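Local coordinates for protein flagellin B1 (Methanocaldococcus jannaschii DSM 2661, PDB 5YA6) that probably serves as a subunit of the archaellum, the rotating swimming filament of archaea, and binds a calcium ion in its beta-sheet domain, at residues Gly12-Gly17 and Tyr35-Ala40; Lys31-Ile36 and Ile117-Val122; Lys48-Phe53 and Gly140-Glu145; Tyr65-Thr70 and Ser94-Val99. All blocks are in the same frame, centred on the assembly; numbering follows the deposited sequence. Where two conformers were deposited one is given.

Contact 1 (Gly12-Gly17 and Tyr35-Ala40); sequences GLMCIG and YITPNA
Met-14 turns its terminal methyl onto Thr-37: CE of Met-14 rests 3.6 Å from CG2 of Thr-37, and the two side chains lie side by side, pointing the same way. Met-14 has CG anti to the backbone N (chi1 -177°) and bends only at chi3 (49°), which brings CE round to that methyl. CG2 of Thr-37 also meets CG2 of Ile-16 at 3.8 Å, the two side chains crossing at about a right angle. Thr-37 OG1, anti to its own N, is hydrogen-bonded to O of Asp-116, one of the calcium ligands. On the other face of the sheet SG of Cys-15 accepts a long bond, 3.6 Å, from N of Gly-17. Past the strand ends the Asn-39 amide lies against the backbone of Gly-12, where a CB would run into ND2. A water accepts from ND2 of Asn-39 (2.7 Å) and reaches O of Leu-13 at 2.8 Å. Met-14 and Thr-37 exchange backbone N-H...O bonds, and Ile-16 N bonds to O of Tyr-35 at 2.8 Å. This is the open end of an antiparallel beta hairpin made by strands 13-23 and 28-38.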
# COMPACT_ATOMS: atom_id res chain seq x y z
N GLY B 12 -16.08 -9.19 0.75
CA GLY B 12 -14.89 -8.45 0.33
C GLY B 12 -14.14 -9.15 -0.78
O GLY B 12 -14.57 -10.19 -1.28
N LEU B 13 -13.05 -8.54 -1.20
CA LEU B 13 -12.22 -8.98 -2.34
C LEU B 13 -10.81 -9.29 -1.94
O LEU B 13 -10.29 -8.75 -0.99
CB LEU B 13 -12.13 -7.91 -3.38
CG LEU B 13 -13.45 -7.41 -3.94
CD1 LEU B 13 -13.11 -6.33 -4.98
CD2 LEU B 13 -14.23 -8.50 -4.60
N MET B 14 -10.24 -10.28 -2.61
CA MET B 14 -8.89 -10.74 -2.41
C MET B 14 -8.12 -10.60 -3.71
O MET B 14 -8.56 -11.07 -4.77
CB MET B 14 -8.87 -12.21 -2.00
CG MET B 14 -7.48 -12.77 -1.70
SD MET B 14 -7.68 -14.49 -1.14
CE MET B 14 -8.76 -15.27 -2.33
N CYS B 15 -6.92 -10.07 -3.61
CA CYS B 15 -6.00 -10.15 -4.70
C CYS B 15 -5.34 -11.50 -4.74
O CYS B 15 -4.74 -11.98 -3.73
CB CYS B 15 -4.96 -9.00 -4.63
SG CYS B 15 -3.69 -9.04 -5.93
N ILE B 16 -5.47 -12.16 -5.90
CA ILE B 16 -4.84 -13.46 -6.11
C ILE B 16 -3.71 -13.45 -7.12
O ILE B 16 -3.39 -14.47 -7.69
CB ILE B 16 -5.92 -14.52 -6.48
CG1 ILE B 16 -6.77 -14.11 -7.70
CG2 ILE B 16 -6.81 -14.75 -5.29
CD1 ILE B 16 -7.51 -15.26 -8.38
N GLY B 17 -3.07 -12.31 -7.28
CA GLY B 17 -1.91 -12.20 -8.10
C GLY B 17 -1.81 -10.90 -8.81
O GLY B 17 -2.81 -10.24 -9.04
N TYR B 35 -5.17 -9.45 -10.42
CA TYR B 35 -6.22 -10.48 -10.40
C TYR B 35 -6.92 -10.50 -9.05
O TYR B 35 -6.29 -10.43 -8.00
CB TYR B 35 -5.70 -11.86 -10.70
CG TYR B 35 -5.12 -11.95 -12.13
CD1 TYR B 35 -3.86 -11.50 -12.45
CD2 TYR B 35 -5.85 -12.57 -13.14
CE1 TYR B 35 -3.36 -11.58 -13.74
CE2 TYR B 35 -5.35 -12.66 -14.44
CZ TYR B 35 -4.10 -12.19 -14.73
OH TYR B 35 -3.64 -12.27 -16.05
N ILE B 36 -8.25 -10.49 -9.15
CA ILE B 36 -9.20 -10.30 -8.04
C ILE B 36 -10.27 -11.42 -8.01
O ILE B 36 -10.76 -11.81 -9.06
CB ILE B 36 -9.92 -8.96 -8.22
CG1 ILE B 36 -8.91 -7.79 -8.19
CG2 ILE B 36 -11.05 -8.82 -7.22
CD1 ILE B 36 -8.24 -7.58 -6.83
N THR B 37 -10.63 -11.90 -6.83
CA THR B 37 -11.72 -12.83 -6.63
C THR B 37 -12.40 -12.48 -5.31
O THR B 37 -11.75 -11.94 -4.41
CB THR B 37 -11.26 -14.31 -6.65
OG1 THR B 37 -12.38 -15.21 -6.83
CG2 THR B 37 -10.56 -14.68 -5.39
N PRO B 38 -13.68 -12.77 -5.16
CA PRO B 38 -14.30 -12.50 -3.84
C PRO B 38 -13.70 -13.37 -2.71
O PRO B 38 -13.31 -14.50 -2.95
CB PRO B 38 -15.77 -12.82 -4.05
CG PRO B 38 -15.99 -12.66 -5.55
CD PRO B 38 -14.68 -13.16 -6.14
N ASN B 39 -13.72 -12.82 -1.51
CA ASN B 39 -13.46 -13.64 -0.30
C ASN B 39 -14.45 -14.82 -0.28
O ASN B 39 -15.59 -14.67 -0.61
CB ASN B 39 -13.56 -12.77 0.96
CG ASN B 39 -12.48 -11.68 1.03
OD1 ASN B 39 -11.42 -11.80 0.41
ND2 ASN B 39 -12.75 -10.60 1.77
N ALA B 40 -13.99 -16.01 0.10
CA ALA B 40 -14.94 -17.16 0.31
C ALA B 40 -16.11 -16.75 1.15
O ALA B 40 -15.93 -16.11 2.18
CB ALA B 40 -14.20 -18.33 0.96
O HOH W 1 -11.13 -8.41 1.71

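Contact 2 (Lys31-Ile36 and Ile117-Val122); sequences KLAIYI and IAVLLV
The carbonyl O of Ile-34 is approached twice from the facing strand: N of Leu-120 donates to it at 2.8 Å, and CA of Val-119 makes a CA-H...O contact with the same Ile-34 O at 3.3 Å. Ile-34 N in turn donates to O of Leu-120, and the same two-way exchange links Leu-32 with Val-122 and Ile-36 with Ala-118, six bonds in all, every one close to straight. Between the Ile-34/Leu-120 and Ile-36/Ala-118 pairs sit Tyr-35 and Val-119, a non-hydrogen-bonded pair whose side chains point the same way. CG2 of Val-119, anti to its own backbone N, stands 3.7 Å above the centre of the Tyr-35 ring, only 8° off the ring normal, a clean CH-pi contact. The same CG2 of Val-119 touches CB of Ala-33 at 3.6 Å, so this one methyl serves both the alanine and the ring. His-174, from the C-terminal tag, also stacks with the tyrosine ring. An alanine in place of Tyr-35 would probably open a gap beside CG2 of Val-119, which would lose the ring it now packs on. On the opposite face CB of Ile-34 meets CB of Leu-120 at 4.1 Å, while Leu-32, Ile-34 and Ile-36 pack on Phe-154, Ile-152 and Ala-150 of strand 150-155. A regular antiparallel pair with a far strand of its own sheet folded over one face fits the curled, sandwich-like beta domain expected of an archaeal flagellin.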
# COMPACT_ATOMS: atom_id res chain seq x y z
N LYS B 31 2.68 -2.02 -17.95
CA LYS B 31 1.32 -2.42 -17.73
C LYS B 31 1.25 -3.44 -16.60
O LYS B 31 2.23 -4.27 -16.40
CB LYS B 31 0.68 -3.04 -18.97
CG LYS B 31 0.43 -2.11 -20.15
CD LYS B 31 -0.14 -2.93 -21.31
CE LYS B 31 -0.75 -2.03 -22.31
NZ LYS B 31 -1.27 -2.84 -23.47
N LEU B 32 0.15 -3.37 -15.84
CA LEU B 32 -0.11 -4.28 -14.68
C LEU B 32 -1.43 -4.99 -14.93
O LEU B 32 -2.37 -4.41 -15.47
CB LEU B 32 -0.20 -3.55 -13.33
CG LEU B 32 1.05 -2.79 -12.92
CD1 LEU B 32 0.75 -1.89 -11.76
CD2 LEU B 32 2.18 -3.76 -12.60
N ALA B 33 -1.53 -6.21 -14.44
CA ALA B 33 -2.76 -6.97 -14.46
C ALA B 33 -2.96 -7.49 -13.03
O ALA B 33 -2.17 -8.35 -12.52
CB ALA B 33 -2.67 -8.12 -15.47
N ILE B 34 -4.02 -6.96 -12.36
CA ILE B 34 -4.25 -7.29 -10.94
C ILE B 34 -5.42 -8.22 -10.85
O ILE B 34 -6.58 -7.85 -11.19
CB ILE B 34 -4.51 -6.00 -10.12
CG1 ILE B 34 -3.32 -5.06 -10.29
CG2 ILE B 34 -4.87 -6.33 -8.69
CD1 ILE B 34 -3.64 -3.62 -9.87
N TYR B 35 -5.17 -9.45 -10.42
CA TYR B 35 -6.22 -10.48 -10.40
C TYR B 35 -6.92 -10.50 -9.05
O TYR B 35 -6.29 -10.43 -8.00
CB TYR B 35 -5.70 -11.86 -10.70
CG TYR B 35 -5.12 -11.95 -12.13
CD1 TYR B 35 -3.86 -11.50 -12.45
CD2 TYR B 35 -5.85 -12.57 -13.14
CE1 TYR B 35 -3.36 -11.58 -13.74
CE2 TYR B 35 -5.35 -12.66 -14.44
CZ TYR B 35 -4.10 -12.19 -14.73
OH TYR B 35 -3.64 -12.27 -16.05
N ILE B 36 -8.25 -10.49 -9.15
CA ILE B 36 -9.20 -10.30 -8.04
C ILE B 36 -10.27 -11.42 -8.01
O ILE B 36 -10.76 -11.81 -9.06
CB ILE B 36 -9.92 -8.96 -8.22
CG1 ILE B 36 -8.91 -7.79 -8.19
CG2 ILE B 36 -11.05 -8.82 -7.22
CD1 ILE B 36 -8.24 -7.58 -6.83
N ILE B 117 -13.45 -14.61 -11.30
CA ILE B 117 -12.12 -14.01 -11.32
C ILE B 117 -12.19 -12.86 -12.32
O ILE B 117 -12.60 -13.04 -13.47
CB ILE B 117 -10.96 -14.98 -11.67
CG1 ILE B 117 -10.97 -16.17 -10.72
CG2 ILE B 117 -9.60 -14.25 -11.64
CD1 ILE B 117 -9.99 -17.26 -11.19
N ALA B 118 -11.72 -11.69 -11.88
CA ALA B 118 -11.59 -10.56 -12.74
C ALA B 118 -10.14 -10.12 -12.76
O ALA B 118 -9.40 -10.39 -11.82
CB ALA B 118 -12.45 -9.40 -12.30
N VAL B 119 -9.73 -9.40 -13.80
CA VAL B 119 -8.39 -8.80 -13.82
C VAL B 119 -8.54 -7.31 -14.00
O VAL B 119 -9.41 -6.84 -14.76
CB VAL B 119 -7.49 -9.47 -14.89
CG1 VAL B 119 -8.06 -9.26 -16.29
CG2 VAL B 119 -6.07 -8.97 -14.80
N LEU B 120 -7.77 -6.49 -13.28
CA LEU B 120 -7.78 -5.04 -13.45
C LEU B 120 -6.61 -4.77 -14.35
O LEU B 120 -5.46 -5.02 -13.99
CB LEU B 120 -7.63 -4.31 -12.10
CG LEU B 120 -8.56 -4.86 -11.01
CD1 LEU B 120 -8.29 -4.02 -9.75
CD2 LEU B 120 -10.05 -4.79 -11.37
N LEU B 121 -6.90 -4.21 -15.50
CA LEU B 121 -5.89 -3.82 -16.45
C LEU B 121 -5.52 -2.34 -16.21
O LEU B 121 -6.34 -1.42 -16.33
CB LEU B 121 -6.46 -4.07 -17.89
CG LEU B 121 -7.00 -5.48 -18.18
CD1 LEU B 121 -7.64 -5.46 -19.58
CD2 LEU B 121 -5.93 -6.55 -18.02
N VAL B 122 -4.24 -2.11 -15.92
CA VAL B 122 -3.69 -0.79 -15.60
C VAL B 122 -2.51 -0.43 -16.51
O VAL B 122 -1.60 -1.26 -16.66
CB VAL B 122 -3.23 -0.73 -14.11
CG1 VAL B 122 -2.64 0.64 -13.76
CG2 VAL B 122 -4.41 -1.04 -13.21

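Contact 3 (Lys48-Phe53 and Gly140-Glu145); sequences KNAKLF and GQFQPE
The Phe-142 ring meets the residues at the start of the partner strand obliquely, neither face nor edge on: CZ of Phe-142 comes within 3.5 Å of CB of Ala-50, just before that strand, and CD1 of Phe-142 lies 3.6 Å from O of Lys-51. Tyr-95 meets this ring edge-to-face. The Phe-53 ring, on the other side of the sheet, has O of Gln-141 and CB of Gln-143 at its edge, the latter 4.1 Å from CE2 of Phe-53. With CG anti to the backbone N (chi1 -174°), the phenyl of Phe-142 crosses Leu-52 at about a right angle, and CB of Leu-52 sits 3.9 Å from CD1 of Phe-142. Lys-51 and Gln-143 exchange backbone bonds, as do Phe-53 and Gln-141. Gln-143 bends at chi2 (61°), and its NE2 donates to O of Pro-144 at 2.8 Å, in the carbonyl plane and on a lone pair; the same NE2 is bonded to O of Gly-147. Gly-140 sits against O of Phe-53, where a CB would collide. Strand 51-56 lies between strands 137-143 and 59-69, and strand 150-155 flanks 137-143 on its far side. Leu-13 and Leu-120 pack on Phe-142 from across the core, whereas Gln-141 faces the second subunit and bonds through NE2 to Ser-139 and Glu-137 of that chain.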
# COMPACT_ATOMS: atom_id res chain seq x y z
N LYS B 48 -18.65 -1.29 -10.00
CA LYS B 48 -18.72 -0.13 -10.84
C LYS B 48 -18.27 1.16 -10.16
O LYS B 48 -17.74 2.03 -10.86
CB LYS B 48 -20.14 0.01 -11.47
CG LYS B 48 -20.42 -1.05 -12.50
CD LYS B 48 -21.82 -1.03 -13.12
CE LYS B 48 -22.97 -1.26 -12.13
NZ LYS B 48 -22.94 -2.60 -11.54
N ASN B 49 -18.35 1.30 -8.82
CA ASN B 49 -17.79 2.50 -8.12
C ASN B 49 -16.50 2.22 -7.37
O ASN B 49 -16.06 3.02 -6.56
CB ASN B 49 -18.85 3.01 -7.13
CG ASN B 49 -20.03 3.50 -7.85
OD1 ASN B 49 -21.06 2.84 -7.90
ND2 ASN B 49 -19.84 4.60 -8.56
N ALA B 50 -15.90 1.08 -7.66
CA ALA B 50 -14.73 0.62 -6.92
C ALA B 50 -13.54 1.46 -7.31
O ALA B 50 -13.37 1.83 -8.50
CB ALA B 50 -14.48 -0.87 -7.18
N LYS B 51 -12.68 1.79 -6.35
CA LYS B 51 -11.56 2.63 -6.59
C LYS B 51 -10.31 1.81 -6.33
O LYS B 51 -10.28 1.02 -5.40
CB LYS B 51 -11.59 3.84 -5.69
CG LYS B 51 -12.73 4.83 -6.07
CD LYS B 51 -13.15 5.78 -4.98
CE LYS B 51 -14.22 6.77 -5.47
NZ LYS B 51 -15.42 6.15 -6.17
N LEU B 52 -9.36 1.97 -7.21
CA LEU B 52 -8.07 1.39 -7.11
C LEU B 52 -7.09 2.49 -6.67
O LEU B 52 -6.81 3.45 -7.41
CB LEU B 52 -7.66 0.78 -8.44
CG LEU B 52 -6.27 0.13 -8.48
CD1 LEU B 52 -6.20 -1.02 -7.45
CD2 LEU B 52 -5.95 -0.36 -9.86
N PHE B 53 -6.46 2.27 -5.52
CA PHE B 53 -5.45 3.20 -4.94
C PHE B 53 -4.10 2.60 -5.12
O PHE B 53 -3.92 1.44 -4.79
CB PHE B 53 -5.78 3.40 -3.43
CG PHE B 53 -7.14 4.02 -3.15
CD1 PHE B 53 -7.31 5.41 -3.04
CD2 PHE B 53 -8.22 3.25 -2.95
CE1 PHE B 53 -8.57 5.96 -2.83
CE2 PHE B 53 -9.49 3.79 -2.70
CZ PHE B 53 -9.66 5.16 -2.63
N GLY B 140 -0.96 -0.76 -2.68
CA GLY B 140 -2.30 -0.29 -3.06
C GLY B 140 -3.43 -1.11 -2.48
O GLY B 140 -3.20 -2.15 -1.86
N GLN B 141 -4.68 -0.67 -2.71
CA GLN B 141 -5.85 -1.39 -2.29
C GLN B 141 -6.89 -1.15 -3.40
O GLN B 141 -6.93 -0.10 -4.03
CB GLN B 141 -6.43 -0.89 -0.95
CG GLN B 141 -5.42 -1.15 0.22
CD GLN B 141 -6.05 -0.83 1.57
OE1 GLN B 141 -7.24 -0.53 1.66
NE2 GLN B 141 -5.26 -0.97 2.66
N PHE B 142 -7.70 -2.21 -3.62
CA PHE B 142 -8.91 -2.13 -4.49
C PHE B 142 -10.13 -2.21 -3.63
O PHE B 142 -10.41 -3.24 -3.02
CB PHE B 142 -8.88 -3.25 -5.50
CG PHE B 142 -10.02 -3.15 -6.53
CD1 PHE B 142 -10.18 -2.01 -7.25
CD2 PHE B 142 -10.85 -4.24 -6.78
CE1 PHE B 142 -11.18 -1.90 -8.19
CE2 PHE B 142 -11.83 -4.13 -7.76
CZ PHE B 142 -11.99 -2.97 -8.45
N GLN B 143 -10.86 -1.09 -3.55
CA GLN B 143 -11.90 -0.89 -2.59
C GLN B 143 -13.26 -0.63 -3.30
O GLN B 143 -13.52 0.45 -3.78
CB GLN B 143 -11.54 0.33 -1.76
CG GLN B 143 -12.57 0.61 -0.64
CD GLN B 143 -12.70 -0.49 0.36
OE1 GLN B 143 -11.81 -0.72 1.21
NE2 GLN B 143 -13.83 -1.23 0.27
N PRO B 144 -14.09 -1.61 -3.30
CA PRO B 144 -15.46 -1.32 -3.74
C PRO B 144 -16.21 -0.48 -2.72
O PRO B 144 -15.79 -0.33 -1.56
CB PRO B 144 -16.09 -2.74 -3.78
CG PRO B 144 -14.93 -3.60 -4.09
CD PRO B 144 -13.91 -3.02 -3.06
N GLU B 145 -17.35 0.01 -3.12
CA GLU B 145 -18.13 0.81 -2.21
C GLU B 145 -18.44 0.07 -0.91
O GLU B 145 -18.33 0.66 0.20
CB GLU B 145 -19.38 1.30 -2.90
CG GLU B 145 -20.25 2.18 -1.99
CD GLU B 145 -21.52 2.67 -2.67
OE1 GLU B 145 -22.32 3.38 -1.97
OE2 GLU B 145 -21.75 2.37 -3.86
O HOH W 2 -18.24 -0.24 -6.06

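Contact 4 (Tyr65-Thr70 and Ser94-Val99); sequences YSTVTT and SYVVGV
Tyr-65 to Thr-70 and Ser-94 to Val-99 pair as parallel strands, the one parallel step in an otherwise antiparallel sheet, where strand 59-69 meets strand 94-99. Val-97 is clasped by its neighbour: its N donates to O of Thr-67 and its O accepts from N of Thr-69, both at 2.8 Å. N of Val-99 then donates to O of Thr-69. At the other end the pattern slips: Ser-66 turns out of the extended form (psi -59°), so its N, instead of that of Thr-67, bonds to O of Tyr-95 at 2.9 Å, a bulge-like irregularity. Parallel neighbours need a crossover connection, and here the chain between the segments forms it without helix or strand. The Tyr-95 ring, CG held between the backbone N and the carbonyl carbon (chi1 59°), lays one face against CA of Tyr-65, which stands 3.6 Å above the plane of the Tyr-95 ring, toward its rim. OH of Tyr-95 lies 3.3 Å from CB of Tyr-65, in plane at the edge of the Tyr-65 ring, and is hydrogen-bonded to O of Ala-50. A phenylalanine in place of Tyr-95 would probably leave that Ala-50 carbonyl without its hydroxyl partner. CE2 of Tyr-65 rests 3.7 Å from CG2 of Val-97. Further along, CG2 of Val-68 and CG2 of Val-99 meet at 3.9 Å, and OG1 of Thr-69 accepts a bond from N of Ala-71.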
# COMPACT_ATOMS: atom_id res chain seq x y z
N TYR B 65 -13.30 2.97 -12.51
CA TYR B 65 -13.75 1.93 -13.42
C TYR B 65 -14.03 2.54 -14.80
O TYR B 65 -14.93 3.35 -14.93
CB TYR B 65 -14.98 1.29 -12.80
CG TYR B 65 -15.68 0.14 -13.49
CD1 TYR B 65 -16.46 0.34 -14.65
CD2 TYR B 65 -15.65 -1.12 -12.96
CE1 TYR B 65 -17.11 -0.70 -15.23
CE2 TYR B 65 -16.36 -2.17 -13.50
CZ TYR B 65 -17.11 -1.97 -14.67
OH TYR B 65 -17.82 -3.02 -15.15
N SER B 66 -13.33 2.07 -15.83
CA SER B 66 -13.63 2.56 -17.19
C SER B 66 -14.67 1.72 -17.86
O SER B 66 -15.71 2.26 -18.31
CB SER B 66 -12.35 2.52 -18.03
OG SER B 66 -12.63 3.02 -19.33
N THR B 67 -14.42 0.43 -18.01
CA THR B 67 -15.36 -0.51 -18.62
C THR B 67 -14.97 -1.97 -18.29
O THR B 67 -13.93 -2.21 -17.57
CB THR B 67 -15.50 -0.29 -20.15
OG1 THR B 67 -16.60 -1.06 -20.64
CG2 THR B 67 -14.16 -0.70 -20.86
N VAL B 68 -15.69 -2.94 -18.83
CA VAL B 68 -15.42 -4.35 -18.67
C VAL B 68 -15.36 -5.02 -20.06
O VAL B 68 -16.07 -4.57 -21.00
CB VAL B 68 -16.47 -5.04 -17.74
CG1 VAL B 68 -17.90 -4.79 -18.21
CG2 VAL B 68 -16.22 -6.53 -17.61
N THR B 69 -14.54 -6.03 -20.19
CA THR B 69 -14.38 -6.78 -21.48
C THR B 69 -14.28 -8.24 -21.21
O THR B 69 -13.69 -8.69 -20.22
CB THR B 69 -13.16 -6.35 -22.29
OG1 THR B 69 -13.07 -7.18 -23.47
CG2 THR B 69 -11.84 -6.49 -21.48
N THR B 70 -14.89 -9.06 -22.10
CA THR B 70 -14.76 -10.48 -22.03
C THR B 70 -13.68 -11.02 -23.01
O THR B 70 -13.46 -12.19 -23.06
CB THR B 70 -16.04 -11.14 -22.46
OG1 THR B 70 -16.46 -10.47 -23.66
CG2 THR B 70 -17.20 -11.00 -21.38
N SER B 94 -7.73 5.56 -14.97
CA SER B 94 -8.80 4.58 -15.12
C SER B 94 -8.24 3.18 -15.28
O SER B 94 -7.15 3.04 -15.84
CB SER B 94 -9.60 4.86 -16.43
OG SER B 94 -9.81 6.25 -16.60
N TYR B 95 -8.96 2.17 -14.77
CA TYR B 95 -8.62 0.75 -15.00
C TYR B 95 -9.72 0.12 -15.86
O TYR B 95 -10.89 0.55 -15.83
CB TYR B 95 -8.41 -0.11 -13.67
CG TYR B 95 -9.61 -0.14 -12.77
CD1 TYR B 95 -9.81 0.83 -11.83
CD2 TYR B 95 -10.59 -1.11 -12.91
CE1 TYR B 95 -10.93 0.85 -11.03
CE2 TYR B 95 -11.71 -1.13 -12.12
CZ TYR B 95 -11.89 -0.13 -11.18
OH TYR B 95 -13.07 -0.14 -10.46
N VAL B 96 -9.38 -0.93 -16.59
CA VAL B 96 -10.36 -1.74 -17.30
C VAL B 96 -10.53 -3.09 -16.63
O VAL B 96 -9.53 -3.72 -16.24
CB VAL B 96 -9.89 -1.88 -18.78
CG1 VAL B 96 -10.76 -2.87 -19.54
CG2 VAL B 96 -9.80 -0.49 -19.40
N VAL B 97 -11.74 -3.58 -16.51
CA VAL B 97 -11.91 -4.89 -15.95
C VAL B 97 -11.97 -5.95 -17.04
O VAL B 97 -12.76 -5.83 -17.98
CB VAL B 97 -13.19 -4.98 -15.09
CG1 VAL B 97 -13.42 -6.38 -14.54
CG2 VAL B 97 -13.14 -3.93 -13.95
N GLY B 98 -11.15 -6.97 -16.93
CA GLY B 98 -11.21 -8.16 -17.84
C GLY B 98 -11.87 -9.28 -17.11
O GLY B 98 -11.52 -9.61 -15.96
N VAL B 99 -12.77 -9.99 -17.82
CA VAL B 99 -13.34 -11.20 -17.31
C VAL B 99 -12.36 -12.39 -17.43
O VAL B 99 -11.82 -12.66 -18.53
CB VAL B 99 -14.67 -11.51 -18.02
CG1 VAL B 99 -15.25 -12.85 -17.54
CG2 VAL B 99 -15.62 -10.33 -17.90

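Contact 2 lies at the centre of the chain, and its side chains are apolar but for Lys-31 and the hydroxyl of Tyr-35; contact 1 shares Tyr-35 and Ile-36 with it and carries the same sheet outward, where threonine, asparagine and water enter. Contact 4 joins on the other edge of strand 117-123, with probable backbone bonds from Leu-121 N to Val-96 O and Gly-98 N to Val-119 O; it is parallel, and more of it is at the surface. Contact 3 faces contacts 1 and 2 across the core, Phe-142 touching Leu-13 and Leu-120, and meets contact 4 through the Tyr-95 hydroxyl. Among the four, contact 3 alone reaches the second subunit.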